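Local coordinates for protein B-agarase (PDB 5Z6P) that probably cleaves the beta-glycosidic linkages of agar as a beta-agarase of glycoside hydrolase family 50, at residues Phe671-Ser676 / Asn731-Phe736; Cys687-Arg692 / Val742-Met747. One frame throughout, in Å; residues are numbered along the deposited sequence.

Interaction 1: residues Phe671-Ser676 / Asn731-Phe736; sequences FGALDS and NYNIGF
N733 reaches across to the backbone of A673 with its side-chain amide, the one side chain that carries most of this contact. With chi1 at 169°, CG stands trans to the backbone N and beside the carbonyl carbon, and the amide extends toward 671-676. There N733 OD1 accepts the N-H of A673 at 3.1 Å; the bond is moderately bent, with 148° at the hydrogen, and the donor is tilted 27° from the carbonyl plane of the amide. The same oxygen lies 3.2 Å from A673 O, an acceptor facing an acceptor, and the stem beneath is just as close, N733 CB standing 3.2 Å from A673 O. OD1 also accepts from Q689 NE2, and this second donor probably offsets the nearness of the two oxygens. The other branch of the amide, N733 ND2, passes S676 OG at 3.3 Å at a poor angle for bonding; it donates to D719, and S676 OG pairs with Y744 OH. Both ends of the amide are thus held, which fixes its flip. The main chains also meet, G672 CA lying 2.9 Å from N733 O, a tight carbon-oxygen contact. N733 is the centre of an inverse gamma turn, closed by a weak bond from I734 N to Y732 O at 2.9 Å, and this bend presents its side chain to 671-676. The arrangement is a buried loop-to-loop junction, an asparagine amide pinning neighbouring backbone, between loops that follow adjacent parallel strands 664-668 and 709-714, consistent with the C-terminal side of a (beta/alpha)8 barrel as in family 50 hydrolases.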
ATOM      1  N   PHE A 671      -0.313   9.532   0.822  1.00 14.23           N
ATOM      2  CA  PHE A 671       0.101  10.289   1.985  1.00 14.82           C
ATOM      3  C   PHE A 671      -1.106  10.568   2.899  1.00 14.91           C
ATOM      4  O   PHE A 671      -2.138  11.039   2.438  1.00 15.28           O
ATOM      5  CB  PHE A 671       0.772  11.594   1.534  1.00 14.82           C
ATOM      6  CG  PHE A 671       1.994  11.369   0.710  1.00 15.17           C
ATOM      7  CD1 PHE A 671       3.177  10.987   1.303  1.00 14.06           C
ATOM      8  CD2 PHE A 671       1.953  11.496  -0.671  1.00 15.57           C
ATOM      9  CE1 PHE A 671       4.295  10.763   0.535  1.00 14.64           C
ATOM     10  CE2 PHE A 671       3.073  11.269  -1.429  1.00 14.07           C
ATOM     11  CZ  PHE A 671       4.240  10.906  -0.829  1.00 11.74           C
ATOM     12  N   GLY A 672      -0.974  10.239   4.180  1.00 13.60           N
ATOM     13  CA  GLY A 672      -1.998  10.554   5.151  1.00 16.36           C
ATOM     14  C   GLY A 672      -1.548  11.351   6.367  1.00 17.22           C
ATOM     15  O   GLY A 672      -0.355  11.530   6.612  1.00 16.71           O
ATOM     16  N   ALA A 673      -2.518  11.843   7.132  1.00 17.11           N
ATOM     17  CA  ALA A 673      -2.226  12.612   8.337  1.00 16.89           C
ATOM     18  C   ALA A 673      -3.243  12.249   9.410  1.00 17.75           C
ATOM     19  O   ALA A 673      -4.055  11.348   9.215  1.00 17.05           O
ATOM     20  CB  ALA A 673      -2.234  14.097   8.049  1.00 14.01           C
ATOM     21  N   LEU A 674      -3.182  12.922  10.553  1.00 14.91           N
ATOM     22  CA  LEU A 674      -4.087  12.589  11.645  1.00 17.56           C
ATOM     23  C   LEU A 674      -4.939  13.781  12.054  1.00 22.67           C
ATOM     24  O   LEU A 674      -5.672  13.705  13.028  1.00 22.27           O
ATOM     25  CB  LEU A 674      -3.309  12.075  12.865  1.00 19.91           C
ATOM     26  CG  LEU A 674      -2.507  10.779  12.728  1.00 18.93           C
ATOM     27  CD1 LEU A 674      -1.683  10.516  13.970  1.00 16.97           C
ATOM     28  CD2 LEU A 674      -3.429   9.626  12.425  1.00 16.11           C
ATOM     29  N   ASP A 675      -4.842  14.885  11.319  1.00 19.30           N
ATOM     30  CA  ASP A 675      -5.555  16.086  11.713  1.00 19.54           C
ATOM     31  C   ASP A 675      -6.980  16.138  11.151  1.00 20.46           C
ATOM     32  O   ASP A 675      -7.684  17.114  11.356  1.00 23.28           O
ATOM     33  CB  ASP A 675      -4.758  17.351  11.311  1.00 16.26           C
ATOM     34  CG  ASP A 675      -4.583  17.496   9.802  1.00 19.26           C
ATOM     35  OD1 ASP A 675      -4.633  16.473   9.103  1.00 20.02           O
ATOM     36  OD2 ASP A 675      -4.397  18.639   9.310  1.00 21.23           O
ATOM     37  N   SER A 676      -7.424  15.096  10.459  1.00 20.30           N
ATOM     38  CA  SER A 676      -8.837  15.036  10.078  1.00 18.44           C
ATOM     39  C   SER A 676      -9.550  13.969  10.901  1.00 18.26           C
ATOM     40  O   SER A 676     -10.571  13.449  10.501  1.00 20.16           O
ATOM     41  CB  SER A 676      -9.010  14.782   8.574  1.00 20.48           C
ATOM     42  OG  SER A 676      -8.463  13.539   8.168  1.00 19.65           O
ATOM     43  N   ASN A 731      -7.810   1.692   7.653  1.00 16.20           N
ATOM     44  CA  ASN A 731      -8.444   2.828   8.332  1.00 16.11           C
ATOM     45  C   ASN A 731      -7.637   4.116   8.262  1.00 17.39           C
ATOM     46  O   ASN A 731      -7.521   4.844   9.252  1.00 17.35           O
ATOM     47  CB  ASN A 731      -8.714   2.461   9.803  1.00 16.36           C
ATOM     48  CG  ASN A 731      -7.453   2.078  10.552  1.00 17.46           C
ATOM     49  OD1 ASN A 731      -6.423   1.798   9.945  1.00 20.76           O
ATOM     50  ND2 ASN A 731      -7.525   2.073  11.874  1.00 16.84           N
ATOM     51  N   TYR A 732      -7.105   4.400   7.076  1.00 16.66           N
ATOM     52  CA  TYR A 732      -6.132   5.459   6.884  1.00 14.48           C
ATOM     53  C   TYR A 732      -6.757   6.721   6.342  1.00 14.48           C
ATOM     54  O   TYR A 732      -7.641   6.669   5.498  1.00 13.86           O
ATOM     55  CB  TYR A 732      -5.033   5.028   5.893  1.00 16.37           C
ATOM     56  CG  TYR A 732      -4.402   3.678   6.113  1.00 14.35           C
ATOM     57  CD1 TYR A 732      -4.349   3.108   7.377  1.00 15.85           C
ATOM     58  CD2 TYR A 732      -3.841   2.981   5.053  1.00 14.91           C
ATOM     59  CE1 TYR A 732      -3.762   1.880   7.575  1.00 15.92           C
ATOM     60  CE2 TYR A 732      -3.241   1.746   5.237  1.00 16.24           C
ATOM     61  CZ  TYR A 732      -3.204   1.206   6.508  1.00 14.08           C
ATOM     62  OH  TYR A 732      -2.627  -0.010   6.733  1.00 19.16           O
ATOM     63  N   ASN A 733      -6.240   7.861   6.782  1.00 14.75           N
ATOM     64  CA  ASN A 733      -6.570   9.124   6.138  1.00 16.90           C
ATOM     65  C   ASN A 733      -5.819   9.267   4.820  1.00 13.64           C
ATOM     66  O   ASN A 733      -4.853   9.990   4.757  1.00 14.29           O
ATOM     67  CB  ASN A 733      -6.254  10.310   7.082  1.00 16.94           C
ATOM     68  CG  ASN A 733      -6.321  11.658   6.386  1.00 15.74           C
ATOM     69  OD1 ASN A 733      -5.459  12.507   6.587  1.00 16.32           O
ATOM     70  ND2 ASN A 733      -7.325  11.844   5.544  1.00 16.21           N
ATOM     71  N   ILE A 734      -6.275   8.590   3.767  1.00 14.42           N
ATOM     72  CA  ILE A 734      -5.552   8.619   2.489  1.00 15.43           C
ATOM     73  C   ILE A 734      -6.356   9.113   1.296  1.00 12.34           C
ATOM     74  O   ILE A 734      -5.864   9.145   0.185  1.00 14.35           O
ATOM     75  CB  ILE A 734      -5.000   7.223   2.137  1.00 15.00           C
ATOM     76  CG1 ILE A 734      -6.135   6.182   2.124  1.00 13.86           C
ATOM     77  CG2 ILE A 734      -3.896   6.860   3.096  1.00 13.93           C
ATOM     78  CD1 ILE A 734      -5.783   4.895   1.414  1.00 15.69           C
ATOM     79  N   GLY A 735      -7.594   9.519   1.523  1.00 13.99           N
ATOM     80  CA  GLY A 735      -8.422   9.918   0.417  1.00 12.66           C
ATOM     81  C   GLY A 735      -8.120  11.286  -0.171  1.00 16.68           C
ATOM     82  O   GLY A 735      -7.558  12.164   0.487  1.00 17.61           O
ATOM     83  N   PHE A 736      -8.509  11.452  -1.424  1.00 16.70           N
ATOM     84  CA  PHE A 736      -8.667  12.775  -2.009  1.00 20.09           C
ATOM     85  C   PHE A 736      -9.943  13.441  -1.510  1.00 17.73           C
ATOM     86  O   PHE A 736     -10.000  14.664  -1.400  1.00 15.86           O
ATOM     87  CB  PHE A 736      -8.671  12.704  -3.531  1.00 15.54           C
ATOM     88  CG  PHE A 736      -7.375  13.134  -4.135  1.00 16.87           C
ATOM     89  CD1 PHE A 736      -6.230  12.385  -3.935  1.00 15.59           C
ATOM     90  CD2 PHE A 736      -7.291  14.311  -4.868  1.00 17.20           C
ATOM     91  CE1 PHE A 736      -5.023  12.790  -4.468  1.00 15.69           C
ATOM     92  CE2 PHE A 736      -6.093  14.725  -5.402  1.00 14.69           C
ATOM     93  CZ  PHE A 736      -4.954  13.966  -5.204  1.00 18.54           C
TER

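Interaction 2: residues Cys687-Arg692 / Val742-Met747; sequences CSQQER and VPYQPM
Q689 OE1 takes a hydrogen bond from R692 NH1 while lying over one face of the Y744 ring, 3.2 Å from Y744 CD1, a packing contact. The bond from R692 NH1 to Q689 OE1 is 2.9 Å long and nearly straight at 163°; it lands on a lone pair in the carbonyl plane and runs within the guanidinium plane. R692 NH1 also overhangs that ring face, 3.5 Å from Y744 CD2 and offset toward the rim. The guanidinium stands almost upright on the ring, the planes 85° apart, so it presents an edge to the tyrosine; the cation-pi attraction is long and at most weak. The bend of the arginine at chi3 (67°) turns its flat end across the side chain of M747, whose SD sits 3.9 Å above the guanidinium plane over its centre and 3.6 Å from R692 CB. P746 packs on the opening turn of the other helix: its CB is 3.5 Å from Q689 O and its CG 3.8 Å from Q690 CA. S688, at the N-cap of helix 689-704, accepts E691 N through OG at 3.1 Å, while Y744 takes the N-cap position of helix 745-762. R692 donates further to F671 O, G735 O and Y714 OH, Q689 NE2 serves D675 and N733, and Y744 OH binds D719. No hydrogen bond spans the segments: they meet by polar atoms laid on the tyrosine face, by proline carbons against backbone and by sulfur over the guanidinium, and the arginine, its hydrogens shared among several oxygens, is probably kept charged and rigid at the paired helix starts.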
ATOM      1  N   CYS A 687       2.314  15.713   8.586  1.00 17.45           N
ATOM      2  CA  CYS A 687       1.900  16.262   9.874  1.00 20.22           C
ATOM      3  C   CYS A 687       0.552  16.965   9.781  1.00 20.39           C
ATOM      4  O   CYS A 687      -0.065  17.270  10.790  1.00 22.74           O
ATOM      5  CB  CYS A 687       2.949  17.240  10.430  1.00 22.04           C
ATOM      6  SG  CYS A 687       3.140  18.734   9.479  1.00 22.49           S
ATOM      7  N   SER A 688       0.081  17.200   8.571  1.00 20.39           N
ATOM      8  CA  SER A 688      -1.118  17.999   8.392  1.00 17.60           C
ATOM      9  C   SER A 688      -1.687  17.758   7.009  1.00 17.42           C
ATOM     10  O   SER A 688      -0.978  17.250   6.149  1.00 13.56           O
ATOM     11  CB  SER A 688      -0.784  19.471   8.541  1.00 17.15           C
ATOM     12  OG  SER A 688      -0.096  19.893   7.380  1.00 17.16           O
ATOM     13  N   GLN A 689      -2.936  18.169   6.789  1.00 17.54           N
ATOM     14  CA  GLN A 689      -3.542  18.117   5.460  1.00 15.65           C
ATOM     15  C   GLN A 689      -2.720  18.905   4.446  1.00 17.05           C
ATOM     16  O   GLN A 689      -2.571  18.501   3.300  1.00 14.70           O
ATOM     17  CB  GLN A 689      -4.981  18.643   5.482  1.00 16.74           C
ATOM     18  CG  GLN A 689      -5.978  17.750   6.250  1.00 15.03           C
ATOM     19  CD  GLN A 689      -5.859  16.292   5.830  1.00 16.68           C
ATOM     20  OE1 GLN A 689      -5.972  15.958   4.645  1.00 16.84           O
ATOM     21  NE2 GLN A 689      -5.583  15.431   6.791  1.00 18.05           N
ATOM     22  N   GLN A 690      -2.198  20.045   4.868  1.00 18.67           N
ATOM     23  CA  GLN A 690      -1.416  20.866   3.958  1.00 18.41           C
ATOM     24  C   GLN A 690      -0.174  20.107   3.493  1.00 16.36           C
ATOM     25  O   GLN A 690       0.175  20.147   2.321  1.00 15.78           O
ATOM     26  CB  GLN A 690      -1.022  22.192   4.614  1.00 17.77           C
ATOM     27  CG  GLN A 690      -0.319  23.148   3.680  1.00 22.98           C
ATOM     28  CD  GLN A 690       0.245  24.368   4.396  1.00 30.95           C
ATOM     29  OE1 GLN A 690       0.259  24.430   5.615  1.00 31.77           O
ATOM     30  NE2 GLN A 690       0.712  25.343   3.626  1.00 38.68           N
ATOM     31  N   GLU A 691       0.478  19.409   4.414  1.00 16.69           N
ATOM     32  CA  GLU A 691       1.685  18.689   4.067  1.00 18.33           C
ATOM     33  C   GLU A 691       1.401  17.453   3.196  1.00 19.16           C
ATOM     34  O   GLU A 691       2.269  17.012   2.450  1.00 17.63           O
ATOM     35  CB  GLU A 691       2.457  18.286   5.313  1.00 16.09           C
ATOM     36  CG  GLU A 691       3.846  17.743   4.949  1.00 20.31           C
ATOM     37  CD  GLU A 691       4.784  17.589   6.130  1.00 17.58           C
ATOM     38  OE1 GLU A 691       4.501  16.795   7.056  1.00 17.21           O
ATOM     39  OE2 GLU A 691       5.823  18.262   6.109  1.00 19.94           O
ATOM     40  N   ARG A 692       0.191  16.910   3.297  1.00 18.52           N
ATOM     41  CA  ARG A 692      -0.220  15.801   2.447  1.00 16.34           C
ATOM     42  C   ARG A 692      -0.101  16.179   0.976  1.00 17.78           C
ATOM     43  O   ARG A 692       0.444  15.428   0.167  1.00 14.17           O
ATOM     44  CB  ARG A 692      -1.656  15.384   2.749  1.00 14.15           C
ATOM     45  CG  ARG A 692      -1.857  14.583   4.029  1.00 16.34           C
ATOM     46  CD  ARG A 692      -3.315  14.100   4.130  1.00 15.65           C
ATOM     47  NE  ARG A 692      -3.618  13.123   3.084  1.00 13.44           N
ATOM     48  CZ  ARG A 692      -4.805  12.955   2.512  1.00 16.20           C
ATOM     49  NH1 ARG A 692      -5.846  13.714   2.867  1.00 12.67           N
ATOM     50  NH2 ARG A 692      -4.947  12.030   1.566  1.00 12.06           N
ATOM     51  N   VAL A 742     -16.214  15.229   0.598  1.00 14.41           N
ATOM     52  CA  VAL A 742     -15.634  16.555   0.448  1.00 16.14           C
ATOM     53  C   VAL A 742     -14.148  16.465   0.077  1.00 15.59           C
ATOM     54  O   VAL A 742     -13.351  15.952   0.847  1.00 17.16           O
ATOM     55  CB  VAL A 742     -15.769  17.405   1.727  1.00 16.63           C
ATOM     56  CG1 VAL A 742     -15.138  18.773   1.514  1.00 16.51           C
ATOM     57  CG2 VAL A 742     -17.221  17.551   2.132  1.00 17.66           C
ATOM     58  N   PRO A 743     -13.771  17.001  -1.094  1.00 15.47           N
ATOM     59  CA  PRO A 743     -12.360  17.002  -1.513  1.00 14.72           C
ATOM     60  C   PRO A 743     -11.435  17.770  -0.558  1.00 15.65           C
ATOM     61  O   PRO A 743     -11.707  18.924  -0.256  1.00 18.25           O
ATOM     62  CB  PRO A 743     -12.406  17.681  -2.880  1.00 15.68           C
ATOM     63  CG  PRO A 743     -13.807  17.458  -3.366  1.00 17.29           C
ATOM     64  CD  PRO A 743     -14.651  17.563  -2.130  1.00 13.88           C
ATOM     65  N   TYR A 744     -10.385  17.114  -0.064  1.00 14.35           N
ATOM     66  CA  TYR A 744      -9.367  17.782   0.728  1.00 14.79           C
ATOM     67  C   TYR A 744      -8.670  18.822  -0.150  1.00 18.56           C
ATOM     68  O   TYR A 744      -8.123  18.488  -1.199  1.00 17.77           O
ATOM     69  CB  TYR A 744      -8.349  16.785   1.287  1.00 14.86           C
ATOM     70  CG  TYR A 744      -8.857  15.880   2.403  1.00 15.46           C
ATOM     71  CD1 TYR A 744      -8.997  16.357   3.697  1.00 15.96           C
ATOM     72  CD2 TYR A 744      -9.168  14.549   2.163  1.00 14.19           C
ATOM     73  CE1 TYR A 744      -9.439  15.546   4.724  1.00 15.40           C
ATOM     74  CE2 TYR A 744      -9.610  13.716   3.188  1.00 15.23           C
ATOM     75  CZ  TYR A 744      -9.748  14.227   4.467  1.00 13.53           C
ATOM     76  OH  TYR A 744     -10.180  13.430   5.484  1.00 15.22           O
ATOM     77  N   GLN A 745      -8.680  20.080   0.270  1.00 19.22           N
ATOM     78  CA  GLN A 745      -8.236  21.146  -0.633  1.00 20.52           C
ATOM     79  C   GLN A 745      -6.749  21.092  -1.013  1.00 19.30           C
ATOM     80  O   GLN A 745      -6.418  21.320  -2.169  1.00 19.29           O
ATOM     81  CB  GLN A 745      -8.557  22.519  -0.045  1.00 18.79           C
ATOM     82  CG  GLN A 745      -8.509  23.630  -1.088  1.00 18.84           C
ATOM     83  CD  GLN A 745      -9.407  23.352  -2.274  1.00 23.05           C
ATOM     84  OE1 GLN A 745     -10.593  23.074  -2.119  1.00 29.51           O
ATOM     85  NE2 GLN A 745      -8.845  23.424  -3.468  1.00 23.55           N
ATOM     86  N   PRO A 746      -5.849  20.808  -0.055  1.00 17.86           N
ATOM     87  CA  PRO A 746      -4.454  20.751  -0.507  1.00 18.38           C
ATOM     88  C   PRO A 746      -4.155  19.564  -1.445  1.00 17.31           C
ATOM     89  O   PRO A 746      -3.221  19.668  -2.218  1.00 15.08           O
ATOM     90  CB  PRO A 746      -3.659  20.619   0.800  1.00 15.08           C
ATOM     91  CG  PRO A 746      -4.599  21.097   1.876  1.00 16.09           C
ATOM     92  CD  PRO A 746      -5.954  20.677   1.409  1.00 16.78           C
ATOM     93  N   MET A 747      -4.930  18.478  -1.381  1.00 15.92           N
ATOM     94  CA  MET A 747      -4.731  17.373  -2.317  1.00 16.52           C
ATOM     95  C   MET A 747      -5.137  17.825  -3.711  1.00 17.28           C
ATOM     96  O   MET A 747      -4.382  17.659  -4.668  1.00 18.55           O
ATOM     97  CB  MET A 747      -5.519  16.117  -1.900  1.00 13.88           C
ATOM     98  CG  MET A 747      -5.103  15.546  -0.560  1.00 14.00           C
ATOM     99  SD  MET A 747      -3.338  15.202  -0.405  1.00 17.98           S
ATOM    100  CE  MET A 747      -3.200  13.755  -1.480  1.00 13.09           C
TER

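Along the chain, strand 664-668 leads into 671-676, and helix 689-704 opens within 687-692; strand 709-714 then leads to 731-736, and helix 745-762 begins within 742-747. Interaction 1 closes a loop of 54 residues. Interaction 2 starts inside that loop and ends beyond it, so the two closures cross and do not nest. Their centres are about 8 Å apart, and they share one polar network: Q689 and R692 of interaction 2 are bonded to residues on both sides of interaction 1. Together they join the loops after two parallel strands to the starts of the two helices that follow them.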